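Septation protein imp2 (Schizosaccharomyces pombe, PDB 5C1F) helps link the cytokinetic machinery to the membrane, binding phospholipids through its F-BAR domain, and is required for normal septation and takes part in disassembly of the medial ring. Local coordinates at residues 79-84 against 244-249; 93-98 against 230-235; 105-110 against 216-221. One frame throughout, in Å; residues are numbered along the deposited sequence. Where two conformers were deposited one is given.

Interaction 1: residues 79-84 against 244-249; sequences KAEVDN and CERIRK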
ATOM      1  N   LYS A  79      -2.282  14.347  -8.894  1.00 17.40           N
ATOM      2  CA  LYS A  79      -1.034  13.628  -9.124  1.00 17.56           C
ATOM      3  C   LYS A  79       0.008  14.001  -8.079  1.00 17.78           C
ATOM      4  O   LYS A  79       0.777  13.155  -7.629  1.00 27.58           O
ATOM      5  CB  LYS A  79      -0.502  13.913 -10.527  1.00 27.71           C
ATOM      6  CG  LYS A  79       0.361  12.803 -11.088  1.00 38.99           C
ATOM      7  CD  LYS A  79       0.493  12.912 -12.602  1.00 43.90           C
ATOM      8  CE  LYS A  79       1.098  14.248 -12.997  1.00 45.06           C
ATOM      9  NZ  LYS A  79       2.478  14.356 -12.440  1.00 49.41           N
ATOM     10  N   ALA A  80       0.027  15.269  -7.693  1.00 18.12           N
ATOM     11  CA  ALA A  80       0.921  15.728  -6.639  1.00 20.15           C
ATOM     12  C   ALA A  80       0.544  15.122  -5.291  1.00 24.14           C
ATOM     13  O   ALA A  80       1.413  14.848  -4.465  1.00 18.30           O
ATOM     14  CB  ALA A  80       0.906  17.246  -6.555  1.00 19.20           C
ATOM     15  N   GLU A  81      -0.749  14.906  -5.066  1.00 17.69           N
ATOM     16  CA  GLU A  81      -1.194  14.379  -3.782  1.00 17.47           C
ATOM     17  C   GLU A  81      -1.043  12.863  -3.716  1.00 22.05           C
ATOM     18  O   GLU A  81      -0.852  12.303  -2.635  1.00 20.16           O
ATOM     19  CB  GLU A  81      -2.640  14.792  -3.489  1.00 17.49           C
ATOM     20  CG  GLU A  81      -2.812  16.277  -3.153  1.00 18.19           C
ATOM     21  CD  GLU A  81      -2.018  16.723  -1.921  1.00 25.46           C
ATOM     22  OE1 GLU A  81      -1.525  15.860  -1.162  1.00 22.37           O
ATOM     23  OE2 GLU A  81      -1.890  17.948  -1.708  1.00 27.51           O
ATOM     24  N   VAL A  82      -1.122  12.203  -4.869  1.00 20.67           N
ATOM     25  CA  VAL A  82      -0.804  10.781  -4.943  1.00 16.61           C
ATOM     26  C   VAL A  82       0.689  10.604  -4.658  1.00 33.33           C
ATOM     27  O   VAL A  82       1.102   9.632  -4.016  1.00 16.80           O
ATOM     28  CB  VAL A  82      -1.183  10.183  -6.318  1.00 16.63           C
ATOM     29  CG1 VAL A  82      -0.496   8.844  -6.549  1.00 16.76           C
ATOM     30  CG2 VAL A  82      -2.695  10.039  -6.432  1.00 16.46           C
ATOM     31  N   ASP A  83       1.490  11.567  -5.111  1.00 17.35           N
ATOM     32  CA  ASP A  83       2.921  11.578  -4.830  1.00 17.87           C
ATOM     33  C   ASP A  83       3.172  11.777  -3.337  1.00 24.88           C
ATOM     34  O   ASP A  83       4.049  11.135  -2.759  1.00 23.13           O
ATOM     35  CB  ASP A  83       3.620  12.672  -5.639  1.00 29.43           C
ATOM     36  CG  ASP A  83       5.129  12.491  -5.693  1.00 33.46           C
ATOM     37  OD1 ASP A  83       5.613  11.367  -5.440  1.00 34.17           O
ATOM     38  OD2 ASP A  83       5.832  13.477  -6.001  1.00 34.30           O
ATOM     39  N   ASN A  84       2.398  12.662  -2.713  1.00 18.89           N
ATOM     40  CA  ASN A  84       2.513  12.884  -1.273  1.00 19.41           C
ATOM     41  C   ASN A  84       2.154  11.628  -0.489  1.00 19.28           C
ATOM     42  O   ASN A  84       2.730  11.347   0.560  1.00 18.47           O
ATOM     43  CB  ASN A  84       1.628  14.048  -0.829  1.00 18.26           C
ATOM     44  CG  ASN A  84       2.240  15.393  -1.147  1.00 29.83           C
ATOM     45  OD1 ASN A  84       3.463  15.522  -1.247  1.00 28.48           O
ATOM     46  ND2 ASN A  84       1.396  16.408  -1.304  1.00 25.75           N
ATOM     47  N   CYS A 244      -6.216  13.198   0.444  1.00 15.70           N
ATOM     48  CA  CYS A 244      -7.489  13.060  -0.254  1.00 21.62           C
ATOM     49  C   CYS A 244      -8.360  14.285  -0.044  1.00 22.23           C
ATOM     50  O   CYS A 244      -9.028  14.744  -0.967  1.00 17.25           O
ATOM     51  CB  CYS A 244      -8.236  11.814   0.217  1.00 15.12           C
ATOM     52  SG  CYS A 244      -7.472  10.280  -0.311  1.00 22.04           S
ATOM     53  N   GLU A 245      -8.345  14.804   1.180  1.00 25.25           N
ATOM     54  CA  GLU A 245      -9.160  15.955   1.526  1.00 22.14           C
ATOM     55  C   GLU A 245      -8.708  17.175   0.734  1.00 29.56           C
ATOM     56  O   GLU A 245      -9.528  17.980   0.298  1.00 33.31           O
ATOM     57  CB  GLU A 245      -9.091  16.234   3.027  1.00 23.80           C
ATOM     58  CG  GLU A 245     -10.243  17.080   3.543  1.00 41.21           C
ATOM     59  CD  GLU A 245     -11.572  16.348   3.495  1.00 56.54           C
ATOM     60  OE1 GLU A 245     -11.687  15.278   4.135  1.00 61.10           O
ATOM     61  OE2 GLU A 245     -12.501  16.837   2.818  1.00 61.45           O
ATOM     62  N   ARG A 246      -7.399  17.300   0.533  1.00 17.50           N
ATOM     63  CA  ARG A 246      -6.865  18.417  -0.237  1.00 26.26           C
ATOM     64  C   ARG A 246      -7.270  18.315  -1.712  1.00 30.89           C
ATOM     65  O   ARG A 246      -7.517  19.332  -2.362  1.00 27.48           O
ATOM     66  CB  ARG A 246      -5.342  18.496  -0.091  1.00 17.86           C
ATOM     67  CG  ARG A 246      -4.890  18.928   1.306  1.00 18.79           C
ATOM     68  CD  ARG A 246      -3.399  19.267   1.378  1.00 19.19           C
ATOM     69  NE  ARG A 246      -2.539  18.109   1.143  1.00 21.40           N
ATOM     70  CZ  ARG A 246      -2.122  17.276   2.092  1.00 20.65           C
ATOM     71  NH1 ARG A 246      -2.491  17.463   3.353  1.00 18.89           N
ATOM     72  NH2 ARG A 246      -1.340  16.251   1.778  1.00 17.57           N
ATOM     73  N   ILE A 247      -7.361  17.093  -2.234  1.00 16.32           N
ATOM     74  CA  ILE A 247      -7.839  16.894  -3.600  1.00 19.98           C
ATOM     75  C   ILE A 247      -9.288  17.363  -3.714  1.00 24.35           C
ATOM     76  O   ILE A 247      -9.643  18.097  -4.636  1.00 23.18           O
ATOM     77  CB  ILE A 247      -7.740  15.420  -4.047  1.00 15.14           C
ATOM     78  CG1 ILE A 247      -6.282  14.957  -4.047  1.00 17.20           C
ATOM     79  CG2 ILE A 247      -8.345  15.244  -5.429  1.00 14.91           C
ATOM     80  CD1 ILE A 247      -6.097  13.472  -4.305  1.00 14.37           C
ATOM     81  N   ARG A 248     -10.112  16.956  -2.752  1.00 19.53           N
ATOM     82  CA  ARG A 248     -11.520  17.343  -2.731  1.00 17.16           C
ATOM     83  C   ARG A 248     -11.706  18.850  -2.601  1.00 18.04           C
ATOM     84  O   ARG A 248     -12.600  19.416  -3.220  1.00 31.17           O
ATOM     85  CB  ARG A 248     -12.255  16.633  -1.592  1.00 18.68           C
ATOM     86  CG  ARG A 248     -12.385  15.140  -1.797  1.00 16.95           C
ATOM     87  CD  ARG A 248     -13.396  14.535  -0.842  1.00 22.99           C
ATOM     88  NE  ARG A 248     -12.842  14.306   0.486  1.00 22.35           N
ATOM     89  CZ  ARG A 248     -12.223  13.187   0.847  1.00 25.47           C
ATOM     90  NH1 ARG A 248     -12.075  12.197  -0.027  1.00 18.73           N
ATOM     91  NH2 ARG A 248     -11.751  13.053   2.080  1.00 17.60           N
ATOM     92  N   LYS A 249     -10.865  19.498  -1.797  1.00 20.69           N
ATOM     93  CA  LYS A 249     -10.959  20.946  -1.615  1.00 24.01           C
ATOM     94  C   LYS A 249     -10.649  21.659  -2.921  1.00 21.16           C
ATOM     95  O   LYS A 249     -11.281  22.655  -3.258  1.00 24.98           O
ATOM     96  CB  LYS A 249     -10.015  21.431  -0.513  1.00 27.92           C
ATOM     97  CG  LYS A 249     -10.416  20.974   0.874  1.00 36.69           C
ATOM     98  CD  LYS A 249     -11.843  21.382   1.199  1.00 45.84           C
ATOM     99  CE  LYS A 249     -12.277  20.832   2.548  1.00 50.84           C
ATOM    100  NZ  LYS A 249     -13.684  21.199   2.867  1.00 51.11           N
TER
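Glu81 of helix 69-155 meets Arg246 and Ile247 of helix 162-252, joining two of the long antiparallel helices of the F-BAR domain near one end of their run. The axes of the short segments lie 9.5 Å apart and run antiparallel at 171°; the nearest CA atoms across them are those of Glu81 and Ile247.

The tight part is apolar. Ile247 sends its CG1 and CD1 branch past the stem of Glu81, the two side chains running in opposite directions, with Ile247 CG1 3.7 Å from Glu81 CB. A branched aliphatic residue suits this place, since it also packs on Thr230 of the second subunit. Val82, one residue on from Glu81, turns to Met55 and Ser59 of helix 18-59.

Toward solvent, where Arg246 is exposed, the contact is polar and held by directed bonds rather than close packing. The chain of Arg246 turns a corner about its CG-CD bond (chi3 -66°), which brings the guanidinium across the carboxylate of Glu81 to grip it side-on. NE of Arg246 gives a nearly straight bond of 2.9 Å to OE2 of Glu81, which lies in the guanidinium plane, while its NH2 reaches OE1. The two flat groups are nevertheless turned 53° from each other. The pair probably offsets the cost of burying the carboxylate; an alanine here would probably leave Arg246 without its mate, Asn84 ND2 without this acceptor, and a gap beside Ile247. Asn84, one helical turn on, steadies the same carboxylate: its ND2 lies 3.0 Å from Glu81 OE1, coming from the face opposite to Arg246 NH2.

Interaction 2: residues 93-98 against 230-235; sequences SQLLQD and TLLISR
Leu232 reaches across from segment 230-235 of helix 162-252 and sets its two methyl groups against Leu95 and Leu96 of the facing helix. Two residues before it, Thr230 takes no part in this contact, its OG1 being hydrogen-bonded to the backbone oxygen of Trp227.

At Leu232 the side chain points toward the partner helix. Its CG stands anti to the carbonyl carbon (chi1 -70°), which extends the fork toward that helix, and the fork divides the work. CD2 meets Leu95, lying 3.7 Å from Leu95 CD1 and nearly as close to Leu95 CB, whereas CD1 goes to the other leucine, 3.8 Å from Leu96 CD2. Leu232 and Leu96 slide past each other in opposite directions; Leu95 comes in at a slant. A leucine suits the position because its forked end can serve two neighbours at once. The backbones stand close here, the CA atoms of Leu96 and Leu232 being 7.4 Å apart.

This is apolar packing between two long helices of the F-BAR domain, which associate with those of a second subunit in the dimer. Leu96 is buried, while Leu95 and Leu232 remain partly exposed, so the leucine cluster runs from the interior toward the surface.

Ile233 follows, its end approaching the first helix without close contact; it also packs on Arg44 of helix 18-59 and on Cys244 of the second subunit. One residue further, Ser234 turns to the dimer interface, where its OG is hydrogen-bonded to Asp241 and Arg248 of the second subunit.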
ATOM      1  N   SER A  93       7.194   2.752   5.589  1.00 19.05           N
ATOM      2  CA  SER A  93       7.890   1.486   5.383  1.00 18.32           C
ATOM      3  C   SER A  93       9.271   1.521   6.031  1.00 24.43           C
ATOM      4  O   SER A  93       9.742   0.510   6.553  1.00 22.92           O
ATOM      5  CB  SER A  93       8.012   1.162   3.892  1.00 22.36           C
ATOM      6  OG  SER A  93       8.954   2.005   3.253  1.00 22.33           O
ATOM      7  N   GLN A  94       9.910   2.688   6.010  1.00 25.40           N
ATOM      8  CA  GLN A  94      11.219   2.847   6.640  1.00 31.58           C
ATOM      9  C   GLN A  94      11.113   2.736   8.159  1.00 23.26           C
ATOM     10  O   GLN A  94      11.983   2.164   8.808  1.00 25.85           O
ATOM     11  CB  GLN A  94      11.852   4.185   6.249  1.00 20.88           C
ATOM     12  CG  GLN A  94      12.275   4.260   4.787  1.00 37.41           C
ATOM     13  CD  GLN A  94      12.615   5.675   4.339  1.00 38.66           C
ATOM     14  OE1 GLN A  94      12.382   6.644   5.065  1.00 37.90           O
ATOM     15  NE2 GLN A  94      13.165   5.800   3.138  1.00 36.61           N
ATOM     16  N   LEU A  95      10.044   3.285   8.724  1.00 20.04           N
ATOM     17  CA  LEU A  95       9.813   3.182  10.160  1.00 21.98           C
ATOM     18  C   LEU A  95       9.392   1.762  10.549  1.00 27.76           C
ATOM     19  O   LEU A  95       9.735   1.280  11.632  1.00 27.25           O
ATOM     20  CB  LEU A  95       8.761   4.198  10.610  1.00 26.87           C
ATOM     21  CG  LEU A  95       9.156   5.674  10.452  1.00 29.33           C
ATOM     22  CD1 LEU A  95       7.971   6.596  10.713  1.00 27.49           C
ATOM     23  CD2 LEU A  95      10.321   6.025  11.368  1.00 20.97           C
ATOM     24  N   LEU A  96       8.656   1.091   9.666  1.00 25.51           N
ATOM     25  CA  LEU A  96       8.281  -0.299   9.906  1.00 18.62           C
ATOM     26  C   LEU A  96       9.529  -1.170  10.001  1.00 37.69           C
ATOM     27  O   LEU A  96       9.568  -2.137  10.764  1.00 29.06           O
ATOM     28  CB  LEU A  96       7.358  -0.819   8.801  1.00 18.25           C
ATOM     29  CG  LEU A  96       5.890  -0.387   8.840  1.00 22.24           C
ATOM     30  CD1 LEU A  96       5.129  -0.945   7.644  1.00 19.96           C
ATOM     31  CD2 LEU A  96       5.228  -0.813  10.143  1.00 17.79           C
ATOM     32  N   GLN A  97      10.550  -0.820   9.227  1.00 19.71           N
ATOM     33  CA  GLN A  97      11.803  -1.558   9.260  1.00 40.64           C
ATOM     34  C   GLN A  97      12.625  -1.204  10.492  1.00 31.37           C
ATOM     35  O   GLN A  97      13.090  -2.089  11.202  1.00 28.72           O
ATOM     36  CB  GLN A  97      12.611  -1.302   7.985  1.00 38.23           C
ATOM     37  CG  GLN A  97      12.235  -2.245   6.855  1.00 50.29           C
ATOM     38  CD  GLN A  97      12.552  -1.696   5.477  1.00 62.28           C
ATOM     39  OE1 GLN A  97      13.182  -0.646   5.340  1.00 64.20           O
ATOM     40  NE2 GLN A  97      12.112  -2.409   4.442  1.00 62.31           N
ATOM     41  N   ASP A  98      12.782   0.090  10.756  1.00 23.57           N
ATOM     42  CA  ASP A  98      13.659   0.547  11.830  1.00 23.88           C
ATOM     43  C   ASP A  98      13.053   0.405  13.224  1.00 21.55           C
ATOM     44  O   ASP A  98      13.728  -0.045  14.150  1.00 28.24           O
ATOM     45  CB  ASP A  98      14.060   2.005  11.594  1.00 22.35           C
ATOM     46  CG  ASP A  98      14.837   2.190  10.307  1.00 36.68           C
ATOM     47  OD1 ASP A  98      15.520   1.232   9.887  1.00 35.21           O
ATOM     48  OD2 ASP A  98      14.761   3.287   9.712  1.00 34.84           O
ATOM     49  N   THR A 230       0.724  -0.347  15.083  1.00 18.21           N
ATOM     50  CA  THR A 230      -0.594   0.249  14.855  1.00 20.25           C
ATOM     51  C   THR A 230      -0.532   1.769  14.758  1.00 23.53           C
ATOM     52  O   THR A 230      -1.307   2.384  14.021  1.00 27.40           O
ATOM     53  CB  THR A 230      -1.595  -0.119  15.967  1.00 20.78           C
ATOM     54  OG1 THR A 230      -1.253   0.571  17.178  1.00 24.38           O
ATOM     55  CG2 THR A 230      -1.601  -1.618  16.207  1.00 17.93           C
ATOM     56  N   LEU A 231       0.380   2.372  15.513  1.00 21.49           N
ATOM     57  CA  LEU A 231       0.551   3.818  15.484  1.00 25.90           C
ATOM     58  C   LEU A 231       1.046   4.262  14.117  1.00 22.08           C
ATOM     59  O   LEU A 231       0.587   5.265  13.571  1.00 19.26           O
ATOM     60  CB  LEU A 231       1.526   4.272  16.569  1.00 28.94           C
ATOM     61  CG  LEU A 231       1.059   4.130  18.014  1.00 25.27           C
ATOM     62  CD1 LEU A 231       2.098   4.711  18.955  1.00 21.11           C
ATOM     63  CD2 LEU A 231      -0.289   4.807  18.205  1.00 22.71           C
ATOM     64  N   LEU A 232       1.988   3.499  13.572  1.00 19.87           N
ATOM     65  CA  LEU A 232       2.537   3.771  12.252  1.00 24.02           C
ATOM     66  C   LEU A 232       1.480   3.650  11.154  1.00 22.73           C
ATOM     67  O   LEU A 232       1.424   4.483  10.251  1.00 22.57           O
ATOM     68  CB  LEU A 232       3.711   2.830  11.963  1.00 20.97           C
ATOM     69  CG  LEU A 232       4.965   3.107  12.790  1.00 27.63           C
ATOM     70  CD1 LEU A 232       6.060   2.082  12.495  1.00 16.88           C
ATOM     71  CD2 LEU A 232       5.455   4.529  12.530  1.00 17.52           C
ATOM     72  N   ILE A 233       0.637   2.623  11.230  1.00 18.73           N
ATOM     73  CA  ILE A 233      -0.394   2.429  10.210  1.00 17.75           C
ATOM     74  C   ILE A 233      -1.487   3.494  10.320  1.00 15.61           C
ATOM     75  O   ILE A 233      -1.976   4.003   9.310  1.00 18.62           O
ATOM     76  CB  ILE A 233      -1.041   1.025  10.299  1.00 16.88           C
ATOM     77  CG1 ILE A 233       0.013  -0.073  10.145  1.00 21.72           C
ATOM     78  CG2 ILE A 233      -2.111   0.862   9.235  1.00 15.00           C
ATOM     79  CD1 ILE A 233       0.698  -0.087   8.796  1.00 23.40           C
ATOM     80  N   SER A 234      -1.872   3.826  11.547  1.00 16.96           N
ATOM     81  CA  SER A 234      -2.859   4.878  11.764  1.00 22.37           C
ATOM     82  C   SER A 234      -2.343   6.223  11.250  1.00 22.53           C
ATOM     83  O   SER A 234      -3.112   7.026  10.726  1.00 25.49           O
ATOM     84  CB  SER A 234      -3.225   4.985  13.247  1.00 23.32           C
ATOM     85  OG  SER A 234      -4.017   3.886  13.662  1.00 27.89           O
ATOM     86  N   ARG A 235      -1.040   6.458  11.401  1.00 20.08           N
ATOM     87  CA  ARG A 235      -0.412   7.673  10.887  1.00 21.82           C
ATOM     88  C   ARG A 235      -0.487   7.693   9.365  1.00 23.52           C
ATOM     89  O   ARG A 235      -0.740   8.731   8.756  1.00 25.95           O
ATOM     90  CB  ARG A 235       1.045   7.769  11.351  1.00 20.38           C
ATOM     91  CG  ARG A 235       1.805   8.981  10.822  1.00 21.66           C
ATOM     92  CD  ARG A 235       1.225  10.299  11.341  1.00 29.00           C
ATOM     93  NE  ARG A 235       1.983  11.458  10.868  1.00 33.55           N
ATOM     94  CZ  ARG A 235       1.617  12.724  11.054  1.00 37.63           C
ATOM     95  NH1 ARG A 235       0.495  13.008  11.702  1.00 38.47           N
ATOM     96  NH2 ARG A 235       2.373  13.712  10.590  1.00 30.63           N
TER

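Interaction 3: residues 105-110 against 216-221; sequences TRYAAS and EERRHF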
ATOM      1  N   THR A 105      15.236  -7.435  16.059  1.00 27.88           N
ATOM      2  CA  THR A 105      16.641  -7.727  15.788  1.00 29.32           C
ATOM      3  C   THR A 105      17.520  -7.278  16.949  1.00 32.55           C
ATOM      4  O   THR A 105      18.403  -8.014  17.390  1.00 36.72           O
ATOM      5  CB  THR A 105      17.123  -7.047  14.493  1.00 30.78           C
ATOM      6  OG1 THR A 105      16.355  -7.525  13.383  1.00 33.09           O
ATOM      7  CG2 THR A 105      18.596  -7.345  14.250  1.00 26.41           C
ATOM      8  N   ARG A 106      17.261  -6.069  17.443  0.65 30.72           N
ATOM      9  CA  ARG A 106      18.004  -5.516  18.569  0.65 30.60           C
ATOM     10  C   ARG A 106      17.709  -6.291  19.851  0.65 31.25           C
ATOM     11  O   ARG A 106      18.558  -6.392  20.734  0.65 35.62           O
ATOM     12  CB  ARG A 106      17.679  -4.026  18.752  0.65 25.40           C
ATOM     13  CG  ARG A 106      18.143  -3.144  17.590  0.65 32.76           C
ATOM     14  CD  ARG A 106      17.929  -1.651  17.855  0.65 30.67           C
ATOM     15  NE  ARG A 106      16.517  -1.296  17.995  0.65 33.92           N
ATOM     16  CZ  ARG A 106      15.762  -0.796  17.019  0.65 32.22           C
ATOM     17  NH1 ARG A 106      14.490  -0.505  17.253  0.65 29.66           N
ATOM     18  NH2 ARG A 106      16.274  -0.583  15.813  0.65 24.18           N
ATOM     19  N   TYR A 107      16.506  -6.848  19.945  1.00 24.72           N
ATOM     20  CA  TYR A 107      16.125  -7.664  21.090  1.00 24.75           C
ATOM     21  C   TYR A 107      16.889  -8.985  21.085  1.00 27.15           C
ATOM     22  O   TYR A 107      17.378  -9.430  22.123  1.00 30.81           O
ATOM     23  CB  TYR A 107      14.618  -7.935  21.103  1.00 23.89           C
ATOM     24  CG  TYR A 107      14.185  -8.731  22.312  1.00 24.07           C
ATOM     25  CD1 TYR A 107      13.842  -8.096  23.495  1.00 24.19           C
ATOM     26  CD2 TYR A 107      14.148 -10.122  22.280  1.00 31.48           C
ATOM     27  CE1 TYR A 107      13.460  -8.818  24.610  1.00 24.48           C
ATOM     28  CE2 TYR A 107      13.771 -10.854  23.389  1.00 29.82           C
ATOM     29  CZ  TYR A 107      13.426 -10.197  24.552  1.00 34.56           C
ATOM     30  OH  TYR A 107      13.048 -10.918  25.660  1.00 29.20           O
ATOM     31  N   ALA A 108      16.986  -9.608  19.915  1.00 28.04           N
ATOM     32  CA  ALA A 108      17.692 -10.877  19.783  1.00 29.51           C
ATOM     33  C   ALA A 108      19.174 -10.717  20.094  1.00 32.16           C
ATOM     34  O   ALA A 108      19.817 -11.644  20.582  1.00 39.36           O
ATOM     35  CB  ALA A 108      17.504 -11.449  18.388  1.00 26.40           C
ATOM     36  N   ALA A 109      19.712  -9.535  19.807  1.00 32.53           N
ATOM     37  CA  ALA A 109      21.111  -9.246  20.089  1.00 35.88           C
ATOM     38  C   ALA A 109      21.315  -9.006  21.580  1.00 36.91           C
ATOM     39  O   ALA A 109      22.313  -9.437  22.162  1.00 37.97           O
ATOM     40  CB  ALA A 109      21.580  -8.044  19.287  1.00 29.22           C
ATOM     41  N   SER A 110      20.362  -8.315  22.194  1.00 30.64           N
ATOM     42  CA  SER A 110      20.423  -8.037  23.621  1.00 38.07           C
ATOM     43  C   SER A 110      20.226  -9.314  24.433  1.00 42.52           C
ATOM     44  O   SER A 110      20.903  -9.531  25.436  1.00 43.56           O
ATOM     45  CB  SER A 110      19.374  -6.996  24.008  1.00 40.42           C
ATOM     46  OG  SER A 110      19.399  -6.742  25.403  1.00 46.87           O
ATOM     47  N   GLU A 216       9.243 -10.684  32.058  1.00 33.37           N
ATOM     48  CA  GLU A 216       8.337  -9.550  32.206  1.00 36.17           C
ATOM     49  C   GLU A 216       8.640  -8.447  31.191  1.00 34.60           C
ATOM     50  O   GLU A 216       7.726  -7.838  30.640  1.00 32.87           O
ATOM     51  CB  GLU A 216       8.410  -8.995  33.627  1.00 39.03           C
ATOM     52  CG  GLU A 216       7.842  -9.932  34.675  1.00 43.02           C
ATOM     53  CD  GLU A 216       8.049  -9.422  36.085  1.00 45.14           C
ATOM     54  OE1 GLU A 216       8.686  -8.360  36.248  1.00 42.42           O
ATOM     55  OE2 GLU A 216       7.572 -10.085  37.029  1.00 50.55           O
ATOM     56  N   GLU A 217       9.922  -8.198  30.942  1.00 31.14           N
ATOM     57  CA  GLU A 217      10.318  -7.202  29.954  1.00 31.33           C
ATOM     58  C   GLU A 217       9.988  -7.672  28.543  1.00 33.79           C
ATOM     59  O   GLU A 217       9.641  -6.868  27.676  1.00 35.35           O
ATOM     60  CB  GLU A 217      11.810  -6.894  30.062  1.00 26.20           C
ATOM     61  CG  GLU A 217      12.217  -6.228  31.360  1.00 43.34           C
ATOM     62  CD  GLU A 217      13.716  -6.244  31.563  1.00 53.74           C
ATOM     63  OE1 GLU A 217      14.448  -6.482  30.578  1.00 57.45           O
ATOM     64  OE2 GLU A 217      14.162  -6.027  32.711  1.00 60.45           O
ATOM     65  N   ARG A 218      10.107  -8.978  28.320  1.00 30.48           N
ATOM     66  CA  ARG A 218       9.835  -9.562  27.011  1.00 28.75           C
ATOM     67  C   ARG A 218       8.405  -9.287  26.578  1.00 29.51           C
ATOM     68  O   ARG A 218       8.151  -8.928  25.428  1.00 32.64           O
ATOM     69  CB  ARG A 218      10.086 -11.069  27.030  1.00 28.07           C
ATOM     70  CG  ARG A 218       9.886 -11.749  25.690  1.00 27.52           C
ATOM     71  CD  ARG A 218       9.915 -13.263  25.825  1.00 24.85           C
ATOM     72  NE  ARG A 218       8.705 -13.779  26.460  1.00 29.12           N
ATOM     73  CZ  ARG A 218       7.608 -14.134  25.797  1.00 31.91           C
ATOM     74  NH1 ARG A 218       7.566 -14.031  24.475  1.00 33.92           N
ATOM     75  NH2 ARG A 218       6.553 -14.594  26.455  1.00 29.66           N
ATOM     76  N   ARG A 219       7.473  -9.449  27.510  1.00 26.16           N
ATOM     77  CA  ARG A 219       6.061  -9.280  27.208  1.00 29.59           C
ATOM     78  C   ARG A 219       5.704  -7.809  27.023  1.00 32.84           C
ATOM     79  O   ARG A 219       4.882  -7.470  26.171  1.00 29.62           O
ATOM     80  CB  ARG A 219       5.206  -9.917  28.305  1.00 31.28           C
ATOM     81  CG  ARG A 219       5.402 -11.425  28.392  1.00 29.44           C
ATOM     82  CD  ARG A 219       4.413 -12.092  29.330  1.00 31.38           C
ATOM     83  NE  ARG A 219       4.584 -13.542  29.322  1.00 37.29           N
ATOM     84  CZ  ARG A 219       3.826 -14.385  28.630  1.00 36.88           C
ATOM     85  NH1 ARG A 219       2.821 -13.929  27.894  1.00 32.85           N
ATOM     86  NH2 ARG A 219       4.067 -15.688  28.681  1.00 38.28           N
ATOM     87  N   HIS A 220       6.323  -6.938  27.814  1.00 31.85           N
ATOM     88  CA  HIS A 220       6.146  -5.503  27.623  1.00 29.14           C
ATOM     89  C   HIS A 220       6.714  -5.085  26.273  1.00 27.94           C
ATOM     90  O   HIS A 220       6.123  -4.266  25.568  1.00 25.44           O
ATOM     91  CB  HIS A 220       6.813  -4.711  28.746  1.00 33.74           C
ATOM     92  CG  HIS A 220       6.022  -4.676  30.017  1.00 41.21           C
ATOM     93  ND1 HIS A 220       4.829  -3.998  30.132  1.00 43.99           N
ATOM     94  CD2 HIS A 220       6.262  -5.226  31.232  1.00 40.12           C
ATOM     95  CE1 HIS A 220       4.362  -4.136  31.362  1.00 46.97           C
ATOM     96  NE2 HIS A 220       5.213  -4.876  32.048  1.00 44.17           N
ATOM     97  N   PHE A 221       7.860  -5.658  25.919  1.00 24.49           N
ATOM     98  CA  PHE A 221       8.501  -5.352  24.646  1.00 26.65           C
ATOM     99  C   PHE A 221       7.597  -5.707  23.467  1.00 31.46           C
ATOM    100  O   PHE A 221       7.365  -4.884  22.582  1.00 36.53           O
ATOM    101  CB  PHE A 221       9.836  -6.088  24.522  1.00 26.39           C
ATOM    102  CG  PHE A 221      10.362  -6.147  23.117  1.00 30.88           C
ATOM    103  CD1 PHE A 221      10.946  -5.033  22.533  1.00 28.96           C
ATOM    104  CD2 PHE A 221      10.260  -7.313  22.372  1.00 28.58           C
ATOM    105  CE1 PHE A 221      11.423  -5.083  21.233  1.00 26.92           C
ATOM    106  CE2 PHE A 221      10.733  -7.368  21.072  1.00 23.88           C
ATOM    107  CZ  PHE A 221      11.314  -6.253  20.502  1.00 25.08           C
TER
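Tyr107 stacks its ring on that of Phe221, bridging two long helices of the F-BAR domain toward the middle of the chain. Ahead of it in segment 105-110 of helix 69-155, Thr105 faces the other way and packs on Arg38 of helix 18-59.

Tyr107 then carries the contact from the first segment. Its CG lies opposite the backbone N across the CA-CB bond (chi1 -178°), which carries the ring out to the partner helix. There the two rings form an offset stack, with centroids 4.7 Å apart and planes inclined by 15°. The displacement puts Tyr107 CD1 over one face of the Phe221 ring, toward its rim, while the far end of that ring slips under the tyrosine stem: Phe221 CZ is 3.8 Å from Tyr107 CB. Aromatic residues suit both places, because large rings reach far enough to bridge the spacing of the backbones, 8.7 Å between the CA atoms of Tyr107 and Phe221, and their flat faces can then stack.

After Tyr107, Ala108 is small where the helix leans on Asn34 of helix 18-59, which Tyr107 also touches. Across the contact, Arg218 offers its aliphatic stem to the tyrosine and carries its charge away, to salt bridges with Glu215 and with Glu67 of the second subunit. The hydroxyl end of the tyrosine rests on that stem, with Tyr107 OH 3.3 Å from Arg218 CB.

Overall arrangement
After the short helix 8-11 near the N terminus, helix 18-59 lies beside all three contacts. Helix 69-155 then supplies the first segments of interactions 1, 2 and 3 in turn, and helix 162-252, running back, supplies their partners in reverse order. The loops are therefore nested: interaction 3 closes the innermost, interaction 2 the next, and interaction 1 the outermost, 160 residues apart at its nearest ends. None cross. Centres of interactions 1 and 2 are 21 Å apart, those of 2 and 3 19 Å, the latter pair touching through a probable hydrogen bond between Asp98 and Arg106. Together they tie the two helices at three points in the first part of helix 69-155, and each also reaches the second subunit.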